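Local coordinates for protein nisin leader peptide-processing serine protease NisP (Lactococcus lactis subsp. lactis, PDB 4MZD) that cleaves the leader peptide from the precursor of the antibiotic nisin, acting as a secreted, cell-wall-associated serine protease of the subtilisin-like family, at residues Phe118-Lys124 with Gly136-Ile141; Thr149-Gln154 with Leu337-Asn342; Val243-Gly247 with Asp277-Val281; Phe282-Ile286 with Lys379-Leu383; Leu365-Tyr370 with Ile397-Gly403. One frame throughout, in Å; residues are numbered along the deposited sequence. Where two conformers were deposited one is given.

Contact 1. Residues Phe118-Lys124 with Gly136-Ile141; sequences FKNLVPK and GNPSDI
N120 spends a single side-chain amide on two tasks at once, bonding to its own segment and to the loop G136-I141. ND2 donates to N137 O over 2.9 Å; that oxygen lies almost in the N120 amide plane, while ND2 stands above the plane of the N137 carbonyl. A water, which also bonds to V122 O and G136 N, accepts from ND2 and so joins both segments. On the other end of the amide, OD1 takes the backbone hydrogen of V122 at 3.0 Å, an Asx turn. With CG anti to the backbone N (chi1 177°), the amide reaches out from the strand between these partners, and the bonds together fix its rotation.

N137 O has a second donor, D140 N, approaching from the opposite face to ND2 and closing a type I turn. Within that turn N137 OD1 accepts from S139 N, a second Asx turn.

Backbone and carbon contacts complete the join. N120 N donates to P138 O at 2.8 Å, nearly straight at 165°. K119 CD rests 3.9 Å from P138 CB, and S139 CA meets the edge of the F118 ring. R174 bonds to D140 O from strand 169-174, the parallel neighbour of strand 117-120. The whole is an irregular loop, shaped by Asx turns on both segments and fastened by the N120 bonds to the edge strand of the subtilisin-type α/β sheet.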
# COMPACT_ATOMS: atom_id res chain seq x y z
N PHE A 118 -8.96 14.21 -7.61
CA PHE A 118 -7.96 14.36 -6.56
C PHE A 118 -8.58 15.09 -5.39
O PHE A 118 -9.55 15.81 -5.54
CB PHE A 118 -6.75 15.15 -7.06
CG PHE A 118 -7.11 16.50 -7.63
CD1 PHE A 118 -7.17 17.63 -6.81
CD2 PHE A 118 -7.43 16.64 -8.97
CE1 PHE A 118 -7.53 18.86 -7.34
CE2 PHE A 118 -7.78 17.87 -9.50
CZ PHE A 118 -7.83 18.98 -8.68
N LYS A 119 -7.99 14.90 -4.21
CA LYS A 119 -8.41 15.66 -3.05
C LYS A 119 -7.34 15.59 -1.98
O LYS A 119 -6.73 14.55 -1.76
CB LYS A 119 -9.72 15.11 -2.48
CG LYS A 119 -10.41 16.06 -1.52
CD LYS A 119 -11.07 17.21 -2.27
CE LYS A 119 -12.18 16.73 -3.19
NZ LYS A 119 -12.84 17.86 -3.91
N ASN A 120 -7.14 16.72 -1.32
CA ASN A 120 -6.33 16.78 -0.11
C ASN A 120 -7.23 16.65 1.11
O ASN A 120 -8.14 17.48 1.31
CB ASN A 120 -5.58 18.10 -0.06
CG ASN A 120 -4.79 18.27 1.21
OD1 ASN A 120 -4.33 17.29 1.81
ND2 ASN A 120 -4.61 19.52 1.63
N LEU A 121 -7.00 15.61 1.92
CA LEU A 121 -7.77 15.37 3.13
C LEU A 121 -7.02 15.80 4.39
O LEU A 121 -7.53 15.65 5.50
CB LEU A 121 -8.18 13.89 3.25
CG LEU A 121 -9.11 13.28 2.20
CD1 LEU A 121 -10.34 14.15 1.99
CD2 LEU A 121 -8.41 13.01 0.86
N VAL A 122 -5.80 16.31 4.23
CA VAL A 122 -5.02 16.74 5.39
C VAL A 122 -5.56 18.09 5.87
O VAL A 122 -5.58 19.05 5.11
CB VAL A 122 -3.52 16.87 5.06
CG1 VAL A 122 -2.75 17.35 6.28
CG2 VAL A 122 -2.97 15.54 4.55
N PRO A 123 -6.02 18.17 7.13
CA PRO A 123 -6.60 19.43 7.59
C PRO A 123 -5.54 20.49 7.81
O PRO A 123 -4.35 20.18 7.87
CB PRO A 123 -7.23 19.05 8.93
CG PRO A 123 -6.39 17.92 9.41
CD PRO A 123 -6.05 17.13 8.17
N LYS A 124 -5.97 21.74 7.94
CA LYS A 124 -5.06 22.81 8.32
C LYS A 124 -4.33 22.43 9.60
O LYS A 124 -4.93 21.94 10.56
CB LYS A 124 -5.83 24.11 8.52
CG LYS A 124 -4.94 25.30 8.81
CD LYS A 124 -5.75 26.58 8.91
CE LYS A 124 -4.83 27.78 9.10
NZ LYS A 124 -5.61 29.03 9.25
N GLY A 136 -4.84 22.94 4.54
CA GLY A 136 -6.19 22.41 4.41
C GLY A 136 -6.81 22.66 3.04
O GLY A 136 -7.97 22.33 2.81
N ASN A 137 -6.04 23.24 2.13
CA ASN A 137 -6.55 23.50 0.78
C ASN A 137 -6.88 22.17 0.10
O ASN A 137 -6.00 21.34 -0.07
CB ASN A 137 -5.50 24.26 -0.02
CG ASN A 137 -6.00 24.69 -1.39
OD1 ASN A 137 -6.75 23.98 -2.05
ND2 ASN A 137 -5.59 25.88 -1.82
N PRO A 138 -8.14 21.96 -0.30
CA PRO A 138 -8.52 20.64 -0.83
C PRO A 138 -7.86 20.29 -2.15
O PRO A 138 -7.92 19.12 -2.55
CB PRO A 138 -10.03 20.76 -1.01
CG PRO A 138 -10.29 22.21 -1.13
CD PRO A 138 -9.31 22.86 -0.20
N SER A 139 -7.24 21.26 -2.83
CA SER A 139 -6.61 21.00 -4.12
C SER A 139 -5.10 20.77 -4.03
O SER A 139 -4.46 20.54 -5.06
CB SER A 139 -6.89 22.14 -5.09
OG SER A 139 -8.28 22.30 -5.28
N ASP A 140 -4.55 20.82 -2.83
CA ASP A 140 -3.10 20.71 -2.63
C ASP A 140 -2.71 19.25 -2.41
O ASP A 140 -2.77 18.75 -1.29
CB ASP A 140 -2.67 21.55 -1.44
CG ASP A 140 -1.17 21.53 -1.21
OD1 ASP A 140 -0.46 20.74 -1.87
OD2 ASP A 140 -0.69 22.30 -0.34
N ILE A 141 -2.32 18.58 -3.50
CA ILE A 141 -1.95 17.17 -3.42
C ILE A 141 -0.46 16.94 -3.67
O ILE A 141 -0.03 15.82 -3.93
CB ILE A 141 -2.84 16.28 -4.33
CG1 ILE A 141 -2.94 16.84 -5.75
CG2 ILE A 141 -4.24 16.16 -3.72
CD1 ILE A 141 -1.65 16.75 -6.55
O HOH W 1 -3.43 20.56 4.21

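Contact 2. Residues Thr149-Gln154 with Leu337-Asn342; sequences TEVAGQ and LFTTTN
E150, T149 and Q154 meet three successive threonines, T339, T340 and T341, where the helix of the subtilisin fold that begins at the predicted catalytic H147 crosses strand 337-340 almost at right angles. The axes of the two short segments come within 6.3 Å, and the contact is buried.

Two threonine hydroxyls bond to helix carbonyls. T339 OG1 donates to E150 O at 2.9 Å, lying in the carbonyl plane on a lone pair. T340 OG1 donates to T149 O at 2.8 Å but stands above that carbonyl plane, on the face opposite the helical donor G153 N.

Side chains also bond to one another. E150 runs beside T341, pointing the same way, and its OE2 receives T341 OG1 on the anti side at 2.7 Å. Q154, bent at chi2 (-65°), turns NE2 back to T339 OG1 at 3.1 Å, so this hydroxyl both gives and accepts. K358 takes the other end of the amide, OE1, and a water links NE2 to F338 O.

Carbon packing fills in between. T339 CG2 lies 3.5 Å from E150 CB, and T149 CG2 faces the backbone at T341, its hydroxyl being bonded to D143. E150 also comes close to H147, consistent with a second-shell place beside the predicted active site. Between the backbones, E150 CA directs a C-H at T340 O, 3.0 Å away.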
# COMPACT_ATOMS: atom_id res chain seq x y z
N THR A 149 4.71 9.38 -4.20
CA THR A 149 5.29 9.31 -5.54
C THR A 149 5.96 7.95 -5.77
O THR A 149 5.88 7.38 -6.87
CB THR A 149 6.28 10.48 -5.75
OG1 THR A 149 5.59 11.72 -5.57
CG2 THR A 149 6.90 10.46 -7.14
N GLU A 150 6.59 7.43 -4.72
CA GLU A 150 7.25 6.13 -4.76
C GLU A 150 6.22 5.01 -4.96
O GLU A 150 6.44 4.08 -5.76
CB GLU A 150 8.07 5.94 -3.48
CG GLU A 150 9.26 6.90 -3.41
CD GLU A 150 9.75 7.21 -2.01
OE1 GLU A 150 9.29 6.58 -1.04
OE2 GLU A 150 10.61 8.11 -1.90
N VAL A 151 5.10 5.10 -4.25
CA VAL A 151 4.00 4.16 -4.41
C VAL A 151 3.39 4.28 -5.81
O VAL A 151 3.15 3.26 -6.48
CB VAL A 151 2.93 4.42 -3.32
CG1 VAL A 151 1.64 3.67 -3.62
CG2 VAL A 151 3.48 4.03 -1.96
N ALA A 152 3.15 5.51 -6.27
CA ALA A 152 2.54 5.70 -7.59
C ALA A 152 3.37 5.06 -8.70
O ALA A 152 2.80 4.46 -9.61
CB ALA A 152 2.33 7.17 -7.87
N GLY A 153 4.69 5.18 -8.62
CA GLY A 153 5.53 4.60 -9.64
C GLY A 153 5.35 3.10 -9.76
O GLY A 153 5.38 2.54 -10.87
N GLN A 154 5.15 2.43 -8.63
CA GLN A 154 4.94 0.99 -8.64
C GLN A 154 3.68 0.59 -9.38
O GLN A 154 3.60 -0.51 -9.94
CB GLN A 154 4.89 0.44 -7.21
CG GLN A 154 6.20 0.59 -6.48
CD GLN A 154 7.27 -0.24 -7.12
OE1 GLN A 154 7.21 -1.46 -7.08
NE2 GLN A 154 8.23 0.42 -7.78
N LEU A 337 14.18 -1.71 -3.60
CA LEU A 337 13.61 -1.59 -4.92
C LEU A 337 13.63 -0.15 -5.42
O LEU A 337 13.53 0.82 -4.66
CB LEU A 337 12.24 -2.25 -5.03
CG LEU A 337 11.18 -1.64 -4.13
CD1 LEU A 337 10.32 -0.69 -4.93
CD2 LEU A 337 10.30 -2.73 -3.51
N PHE A 338 13.80 -0.03 -6.72
CA PHE A 338 14.06 1.23 -7.38
C PHE A 338 12.75 1.81 -7.88
O PHE A 338 12.03 1.17 -8.65
CB PHE A 338 14.99 0.92 -8.55
CG PHE A 338 15.63 2.12 -9.18
CD1 PHE A 338 16.62 2.82 -8.53
CD2 PHE A 338 15.27 2.50 -10.45
CE1 PHE A 338 17.23 3.91 -9.14
CE2 PHE A 338 15.86 3.59 -11.07
CZ PHE A 338 16.85 4.28 -10.42
N THR A 339 12.42 3.02 -7.44
CA THR A 339 11.14 3.61 -7.82
C THR A 339 11.25 5.12 -8.00
O THR A 339 12.28 5.74 -7.69
CB THR A 339 10.04 3.22 -6.82
OG1 THR A 339 8.76 3.48 -7.40
CG2 THR A 339 10.20 3.98 -5.52
N THR A 340 10.18 5.71 -8.54
CA THR A 340 10.08 7.15 -8.73
C THR A 340 9.97 7.88 -7.41
O THR A 340 9.32 7.39 -6.49
CB THR A 340 8.82 7.47 -9.55
OG1 THR A 340 7.70 6.80 -8.97
CG2 THR A 340 8.95 6.97 -10.98
N THR A 341 10.58 9.06 -7.29
CA THR A 341 10.38 9.84 -6.07
C THR A 341 10.21 11.34 -6.36
O THR A 341 10.30 11.77 -7.52
CB THR A 341 11.46 9.53 -5.01
OG1 THR A 341 11.05 10.07 -3.74
CG2 THR A 341 12.80 10.09 -5.42
N ASN A 342 9.94 12.12 -5.32
CA ASN A 342 9.50 13.50 -5.48
C ASN A 342 10.61 14.50 -5.76
O ASN A 342 10.39 15.72 -5.72
CB ASN A 342 8.64 13.95 -4.30
CG ASN A 342 9.44 14.12 -3.04
OD1 ASN A 342 10.56 13.63 -2.94
ND2 ASN A 342 8.88 14.83 -2.07
O HOH W 2 10.45 -1.07 -9.12

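Contact 3. Residues Val243-Gly247 with Asp277-Val281; sequences VAALG and DAPSV
A244 and S280 mark the closest backbone approach, their CA atoms 5.1 Å apart, where the end of strand 241-245 meets the turn that follows strand 275-278. Strand 241-245 runs parallel to strand 200-210 and strand 275-278 antiparallel to it, so that the same strand partners both. After A278 the chain bends through a cis peptide bond at P279, and a weak bond from V281 N back to D277 O spans the bend. This tucks S280 in toward A244, while the segment 243-247 passes from strand into extended loop at L246.

Van der Waals contacts line the bend. A244 CB lies 4.0 Å from S280 CB and 4.2 Å from P279 CG. L246 crosses D277 at about a right angle; its CD2 touches S280 OG at 3.5 Å and comes within 4.0 Å of D277 OD2.

The polar link is made by D277, whose CG is anti to the backbone N (chi1 -169°), bringing the carboxylate across to the loop. OD2 uses its syn lone pair to accept G247 N at 2.8 Å, the N-H...O angle being 161°. N302 is a second donor to OD2, and OD1 forms a salt bridge with R488 at the modelled C-terminus.

A buried carboxylate is thus balanced by an N-H, an amide and a guanidinium, which would favour its ionised form. With the side chain of A245 about 5 Å from that of the predicted nucleophile S353, and strand 486-487 antiparallel to strand 200-210, this chemistry is consistent with an S1 pocket selecting arginine, holding the chain's own autocleaved end.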
# COMPACT_ATOMS: atom_id res chain seq x y z
N VAL A 243 -7.19 -2.20 -1.31
CA VAL A 243 -5.97 -3.00 -1.22
C VAL A 243 -5.06 -2.28 -0.24
O VAL A 243 -4.76 -1.11 -0.43
CB VAL A 243 -5.29 -3.10 -2.61
CG1 VAL A 243 -4.10 -4.03 -2.58
CG2 VAL A 243 -6.30 -3.54 -3.68
N ALA A 244 -4.65 -2.96 0.83
CA ALA A 244 -3.98 -2.30 1.94
C ALA A 244 -2.74 -3.06 2.40
O ALA A 244 -2.74 -4.29 2.46
CB ALA A 244 -4.95 -2.13 3.10
N ALA A 245 -1.72 -2.30 2.78
CA ALA A 245 -0.46 -2.89 3.24
C ALA A 245 -0.52 -3.44 4.65
O ALA A 245 -0.89 -2.73 5.58
CB ALA A 245 0.61 -1.84 3.20
N LEU A 246 -0.08 -4.68 4.83
CA LEU A 246 0.25 -5.17 6.16
C LEU A 246 1.41 -4.36 6.73
O LEU A 246 2.22 -3.83 5.99
CB LEU A 246 0.64 -6.64 6.12
CG LEU A 246 -0.47 -7.65 5.84
CD1 LEU A 246 0.12 -9.03 5.66
CD2 LEU A 246 -1.50 -7.66 6.96
N GLY A 247 1.50 -4.29 8.05
CA GLY A 247 2.58 -3.56 8.69
C GLY A 247 3.95 -4.15 8.44
O GLY A 247 4.08 -5.30 8.00
N ASP A 277 -4.47 -5.09 12.58
CA ASP A 277 -3.69 -4.26 11.66
C ASP A 277 -4.72 -3.69 10.69
O ASP A 277 -5.28 -4.42 9.87
CB ASP A 277 -2.65 -5.16 10.97
CG ASP A 277 -1.59 -4.40 10.19
OD1 ASP A 277 -1.78 -3.20 9.92
OD2 ASP A 277 -0.57 -5.04 9.82
N ALA A 278 -5.03 -2.40 10.83
CA ALA A 278 -6.11 -1.76 10.07
C ALA A 278 -5.60 -0.74 9.05
O ALA A 278 -4.67 0.01 9.34
CB ALA A 278 -7.08 -1.09 11.04
N PRO A 279 -6.25 -0.64 7.88
CA PRO A 279 -7.50 -1.32 7.49
C PRO A 279 -7.34 -2.68 6.79
O PRO A 279 -8.32 -3.19 6.25
CB PRO A 279 -8.14 -0.32 6.53
CG PRO A 279 -6.96 0.33 5.86
CD PRO A 279 -5.93 0.46 6.95
N SER A 280 -6.15 -3.27 6.80
CA SER A 280 -5.96 -4.53 6.09
C SER A 280 -6.76 -5.70 6.68
O SER A 280 -7.01 -6.68 5.98
CB SER A 280 -4.48 -4.90 6.00
OG SER A 280 -3.95 -5.23 7.26
N VAL A 281 -7.16 -5.59 7.94
CA VAL A 281 -7.86 -6.68 8.63
C VAL A 281 -9.22 -7.02 8.03
O VAL A 281 -9.67 -8.16 8.12
CB VAL A 281 -8.03 -6.34 10.13
CG1 VAL A 281 -8.87 -5.08 10.30
CG2 VAL A 281 -8.64 -7.52 10.89

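Contact 4. Residues Phe282-Ile286 with Lys379-Leu383; sequences FEDVI and KRFLL
K379 meets two flat peptide carbonyls with one ammonium group. NZ stands above the V285 carbonyl plane, 39° out of it, and reaches E283 O with a lesser tilt of 29°. The two aromatic rings lie away from the lysine: F282 packs on Y225 and helix 222-238, F381 against helices 356-370 and 397-402.

Both carbonyls belong to a short turn, F282-V285, of type I, which is closed by V285 N donating to F282 O. K379 NZ donates to E283 O at 2.8 Å. A second bond, from K379 NZ to V285 O, measures 2.9 Å. The lysine gets there by full extension: CG is anti to the backbone N (chi1 -178°) and the chain stays straight to NZ, spanning the gap from helix 375-384, whose nearest CA pair with the loop, I286 and K379, is 7.0 Å apart.

The same straight chain serves as an apolar surface. I286 slides past it in the opposite direction, CG1 lying 3.9 Å from K379 CG, and beyond it CD1 reaches L382 CD2 at 3.7 Å. L363 of helix 356-370 touches both I286 and L382, so helix 375-384 is seated where strand 286-291 begins.

The carboxylates of E283 (OE2 5.9 Å from K379 NZ) and D284 lie nearby, their charged atoms not touching the ammonium. The chemistry implies an ammonium held by turn carbonyls, its positive charge perhaps favoured a little by the two nearby carboxylates.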
# COMPACT_ATOMS: atom_id res chain seq x y z
N PHE A 282 -9.89 -6.04 7.43
CA PHE A 282 -11.27 -6.25 7.03
C PHE A 282 -11.40 -7.32 5.95
O PHE A 282 -10.59 -7.38 5.03
CB PHE A 282 -11.91 -4.93 6.59
CG PHE A 282 -12.05 -3.96 7.72
CD1 PHE A 282 -13.07 -4.10 8.65
CD2 PHE A 282 -11.15 -2.92 7.87
CE1 PHE A 282 -13.18 -3.21 9.71
CE2 PHE A 282 -11.26 -2.04 8.93
CZ PHE A 282 -12.28 -2.19 9.85
N GLU A 283 -12.42 -8.15 6.09
CA GLU A 283 -12.64 -9.28 5.21
C GLU A 283 -12.67 -8.89 3.73
O GLU A 283 -12.15 -9.62 2.89
CB GLU A 283 -13.95 -9.98 5.57
CG GLU A 283 -14.02 -10.48 7.00
CD GLU A 283 -13.21 -11.74 7.24
OE1 GLU A 283 -13.81 -12.80 7.50
OE2 GLU A 283 -11.96 -11.66 7.17
N ASP A 284 -13.27 -7.76 3.41
CA ASP A 284 -13.41 -7.38 2.01
C ASP A 284 -12.17 -6.70 1.44
O ASP A 284 -12.07 -6.51 0.23
CB ASP A 284 -14.66 -6.53 1.80
CG ASP A 284 -15.93 -7.31 2.05
OD1 ASP A 284 -15.92 -8.55 1.88
OD2 ASP A 284 -16.95 -6.70 2.43
N VAL A 285 -11.23 -6.34 2.31
CA VAL A 285 -9.98 -5.72 1.89
C VAL A 285 -8.98 -6.79 1.46
O VAL A 285 -8.94 -7.87 2.04
CB VAL A 285 -9.42 -4.85 3.05
CG1 VAL A 285 -8.01 -4.34 2.74
CG2 VAL A 285 -10.36 -3.70 3.35
N ILE A 286 -8.19 -6.48 0.45
CA ILE A 286 -7.06 -7.33 0.07
C ILE A 286 -5.83 -6.87 0.85
O ILE A 286 -5.32 -5.78 0.63
CB ILE A 286 -6.81 -7.27 -1.44
CG1 ILE A 286 -8.04 -7.80 -2.18
CG2 ILE A 286 -5.55 -8.05 -1.81
CD1 ILE A 286 -7.98 -7.67 -3.66
N LYS A 379 -11.79 -10.23 -5.60
CA LYS A 379 -10.87 -10.79 -4.61
C LYS A 379 -10.76 -12.31 -4.76
O LYS A 379 -9.65 -12.87 -4.71
CB LYS A 379 -11.26 -10.42 -3.17
CG LYS A 379 -10.29 -10.95 -2.12
CD LYS A 379 -10.56 -10.41 -0.72
CE LYS A 379 -9.67 -11.10 0.31
NZ LYS A 379 -9.87 -10.64 1.71
N ARG A 380 -11.89 -12.99 -4.95
CA ARG A 380 -11.88 -14.43 -5.17
C ARG A 380 -11.01 -14.78 -6.38
O ARG A 380 -10.22 -15.73 -6.35
CB ARG A 380 -13.30 -14.97 -5.37
CG ARG A 380 -14.15 -14.98 -4.09
CD ARG A 380 -15.52 -15.64 -4.30
NE ARG A 380 -16.51 -14.72 -4.85
CZ ARG A 380 -17.07 -14.85 -6.05
NH1 ARG A 380 -17.97 -13.96 -6.46
NH2 ARG A 380 -16.76 -15.88 -6.82
N PHE A 381 -11.16 -14.01 -7.45
CA PHE A 381 -10.41 -14.25 -8.67
C PHE A 381 -8.91 -14.10 -8.43
O PHE A 381 -8.11 -14.92 -8.89
CB PHE A 381 -10.89 -13.31 -9.78
CG PHE A 381 -10.16 -13.47 -11.07
CD1 PHE A 381 -10.40 -14.55 -11.90
CD2 PHE A 381 -9.22 -12.53 -11.46
CE1 PHE A 381 -9.72 -14.69 -13.10
CE2 PHE A 381 -8.54 -12.67 -12.66
CZ PHE A 381 -8.79 -13.74 -13.48
N LEU A 382 -8.52 -13.06 -7.71
CA LEU A 382 -7.11 -12.83 -7.41
C LEU A 382 -6.52 -14.01 -6.65
O LEU A 382 -5.46 -14.53 -7.02
CB LEU A 382 -6.94 -11.55 -6.57
CG LEU A 382 -5.53 -11.30 -6.03
CD1 LEU A 382 -4.54 -10.97 -7.15
CD2 LEU A 382 -5.55 -10.19 -4.98
N LEU A 383 -7.18 -14.42 -5.58
CA LEU A 383 -6.62 -15.45 -4.73
C LEU A 383 -6.53 -16.81 -5.43
O LEU A 383 -5.60 -17.57 -5.18
CB LEU A 383 -7.38 -15.54 -3.40
CG LEU A 383 -7.29 -14.26 -2.55
CD1 LEU A 383 -7.92 -14.45 -1.18
CD2 LEU A 383 -5.85 -13.80 -2.42

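Contact 5. Residues Leu365-Tyr370 with Ile397-Gly403; sequences LVVDKY and IVDLLNG
The last turns of helix 356-370, the helix that starts just after the predicted nucleophile S353 in the subtilisin fold, lie against helix 397-402 through L365, V366, K369 and Y370. The segments run in roughly the same direction, their axes 10.1 Å apart and crossing at -26°; V366 and L401 are the closest residues by CA.

V366 makes the tightest touch: its CG2 branch meets L400 CG at 3.3 Å, shorter than normal van der Waals contact, the two side chains crossing at about a right angle. L365 flanks it, CB against L401 CD2 at 4.2 Å and CD1 against I397 CG2 at the same distance. F381 of helix 375-384 touches both V366 and L400, closing this apolar seam from a third helix.

At the C-terminal end the contact turns polar. Y370 OH donates to L401 O at 2.6 Å, the donor tilted 28° from the carbonyl plane. The first torsion, which sets CG anti to the carbonyl carbon (chi1 -73°), sends the ring across toward the second helix. K369 runs beneath one face of that ring, CG offset toward its rim, and carries on to place CE 3.5 Å from L401 O.

Just beyond, G403 leaves the helix with positive phi, while its N still bonds to D399 O. Such a near-parallel pair, with a leucine-valine seam and a tyrosine bonded to a last-turn carbonyl, is plain helix-helix packing on the flank of the α/β domain.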
# COMPACT_ATOMS: atom_id res chain seq x y z
N LEU A 365 -5.77 -3.94 -13.85
CA LEU A 365 -5.68 -4.55 -15.18
C LEU A 365 -6.79 -5.58 -15.39
O LEU A 365 -7.42 -5.62 -16.44
CB LEU A 365 -4.31 -5.21 -15.38
CG LEU A 365 -3.09 -4.30 -15.49
CD1 LEU A 365 -1.80 -5.11 -15.45
CD2 LEU A 365 -3.13 -3.43 -16.75
N VAL A 366 -7.02 -6.42 -14.37
CA VAL A 366 -8.06 -7.45 -14.39
C VAL A 366 -9.46 -6.87 -14.49
O VAL A 366 -10.30 -7.35 -15.26
CB VAL A 366 -8.00 -8.31 -13.08
CG1 VAL A 366 -9.23 -9.21 -12.96
CG2 VAL A 366 -6.72 -9.11 -13.03
N VAL A 367 -9.71 -5.84 -13.70
CA VAL A 367 -11.01 -5.18 -13.73
C VAL A 367 -11.30 -4.69 -15.14
O VAL A 367 -12.40 -4.89 -15.67
CB VAL A 367 -11.07 -4.01 -12.73
CG1 VAL A 367 -12.29 -3.14 -12.99
CG2 VAL A 367 -11.09 -4.54 -11.30
N ASP A 368 -10.30 -4.07 -15.75
CA ASP A 368 -10.44 -3.52 -17.09
C ASP A 368 -10.55 -4.62 -18.16
O ASP A 368 -11.43 -4.56 -19.02
CB ASP A 368 -9.25 -2.60 -17.38
CG ASP A 368 -9.46 -1.70 -18.58
OD1 ASP A 368 -10.37 -0.85 -18.53
OD2 ASP A 368 -8.70 -1.82 -19.56
N LYS A 369 -9.69 -5.63 -18.09
CA LYS A 369 -9.67 -6.68 -19.10
C LYS A 369 -10.95 -7.51 -19.11
O LYS A 369 -11.49 -7.82 -20.17
CB LYS A 369 -8.47 -7.61 -18.91
CG LYS A 369 -8.46 -8.79 -19.87
CD LYS A 369 -7.27 -9.72 -19.62
CE LYS A 369 -7.36 -10.99 -20.46
NZ LYS A 369 -7.06 -10.74 -21.90
N TYR A 370 -11.42 -7.88 -17.93
CA TYR A 370 -12.54 -8.81 -17.81
C TYR A 370 -13.87 -8.12 -17.52
O TYR A 370 -14.91 -8.77 -17.46
CB TYR A 370 -12.24 -9.87 -16.73
CG TYR A 370 -11.20 -10.89 -17.14
CD1 TYR A 370 -11.53 -11.92 -18.01
CD2 TYR A 370 -9.90 -10.85 -16.65
CE1 TYR A 370 -10.60 -12.87 -18.39
CE2 TYR A 370 -8.96 -11.80 -17.02
CZ TYR A 370 -9.32 -12.81 -17.90
OH TYR A 370 -8.41 -13.77 -18.29
N ILE A 397 1.38 -11.68 -12.29
CA ILE A 397 0.47 -10.95 -13.15
C ILE A 397 0.11 -11.74 -14.40
O ILE A 397 -1.02 -11.65 -14.89
CB ILE A 397 1.00 -9.55 -13.48
CG1 ILE A 397 1.26 -8.79 -12.17
CG2 ILE A 397 0.02 -8.79 -14.36
CD1 ILE A 397 1.80 -7.39 -12.35
N VAL A 398 1.05 -12.52 -14.92
CA VAL A 398 0.73 -13.38 -16.05
C VAL A 398 -0.39 -14.37 -15.68
O VAL A 398 -1.36 -14.53 -16.43
CB VAL A 398 1.98 -14.11 -16.58
CG1 VAL A 398 1.58 -15.16 -17.62
CG2 VAL A 398 2.95 -13.10 -17.19
N ASP A 399 -0.27 -15.00 -14.52
CA ASP A 399 -1.31 -15.94 -14.07
C ASP A 399 -2.64 -15.22 -13.90
O ASP A 399 -3.70 -15.75 -14.26
CB ASP A 399 -0.94 -16.60 -12.75
CG ASP A 399 0.16 -17.63 -12.89
OD1 ASP A 399 0.50 -18.02 -14.03
OD2 ASP A 399 0.68 -18.07 -11.85
N LEU A 400 -2.59 -14.01 -13.35
CA LEU A 400 -3.80 -13.26 -13.09
C LEU A 400 -4.50 -12.88 -14.40
O LEU A 400 -5.71 -13.06 -14.54
CB LEU A 400 -3.46 -12.02 -12.28
CG LEU A 400 -4.63 -11.25 -11.70
CD1 LEU A 400 -5.47 -12.16 -10.81
CD2 LEU A 400 -4.12 -10.06 -10.92
N LEU A 401 -3.73 -12.35 -15.35
CA LEU A 401 -4.28 -11.97 -16.65
C LEU A 401 -4.85 -13.18 -17.40
O LEU A 401 -5.90 -13.09 -18.02
CB LEU A 401 -3.22 -11.27 -17.51
CG LEU A 401 -2.84 -9.85 -17.10
CD1 LEU A 401 -1.59 -9.39 -17.83
CD2 LEU A 401 -3.99 -8.88 -17.33
N ASN A 402 -4.14 -14.30 -17.34
CA ASN A 402 -4.60 -15.51 -18.01
C ASN A 402 -5.87 -16.09 -17.39
O ASN A 402 -6.68 -16.69 -18.08
CB ASN A 402 -3.48 -16.55 -18.09
CG ASN A 402 -2.41 -16.17 -19.11
OD1 ASN A 402 -2.68 -15.44 -20.06
ND2 ASN A 402 -1.20 -16.67 -18.91
N GLY A 403 -6.02 -15.92 -16.08
CA GLY A 403 -7.25 -16.29 -15.38
C GLY A 403 -7.73 -17.71 -15.61
O GLY A 403 -8.91 -17.94 -15.89

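Overall arrangement
Followed from the N terminus, the chain closes first a short loop: contact 1 fastens the excursion after strand 117-120, shortly before the helix that opens contact 2. Contact 2 closes a loop of more than 180 residues, joining that helix to strand 337-340, and contact 3 falls wholly within its span, at the strand ends beside the active site. Contact 4 begins directly after contact 3 and touches it, A244 N lying 2.9 Å from I286 O; it crosses contact 2 by ending on helix 375-384. Contact 5 crosses contact 4 in turn and packs against it. The series joins sheet edge, catalytic core and the C-terminal helices of one subtilisin-like domain.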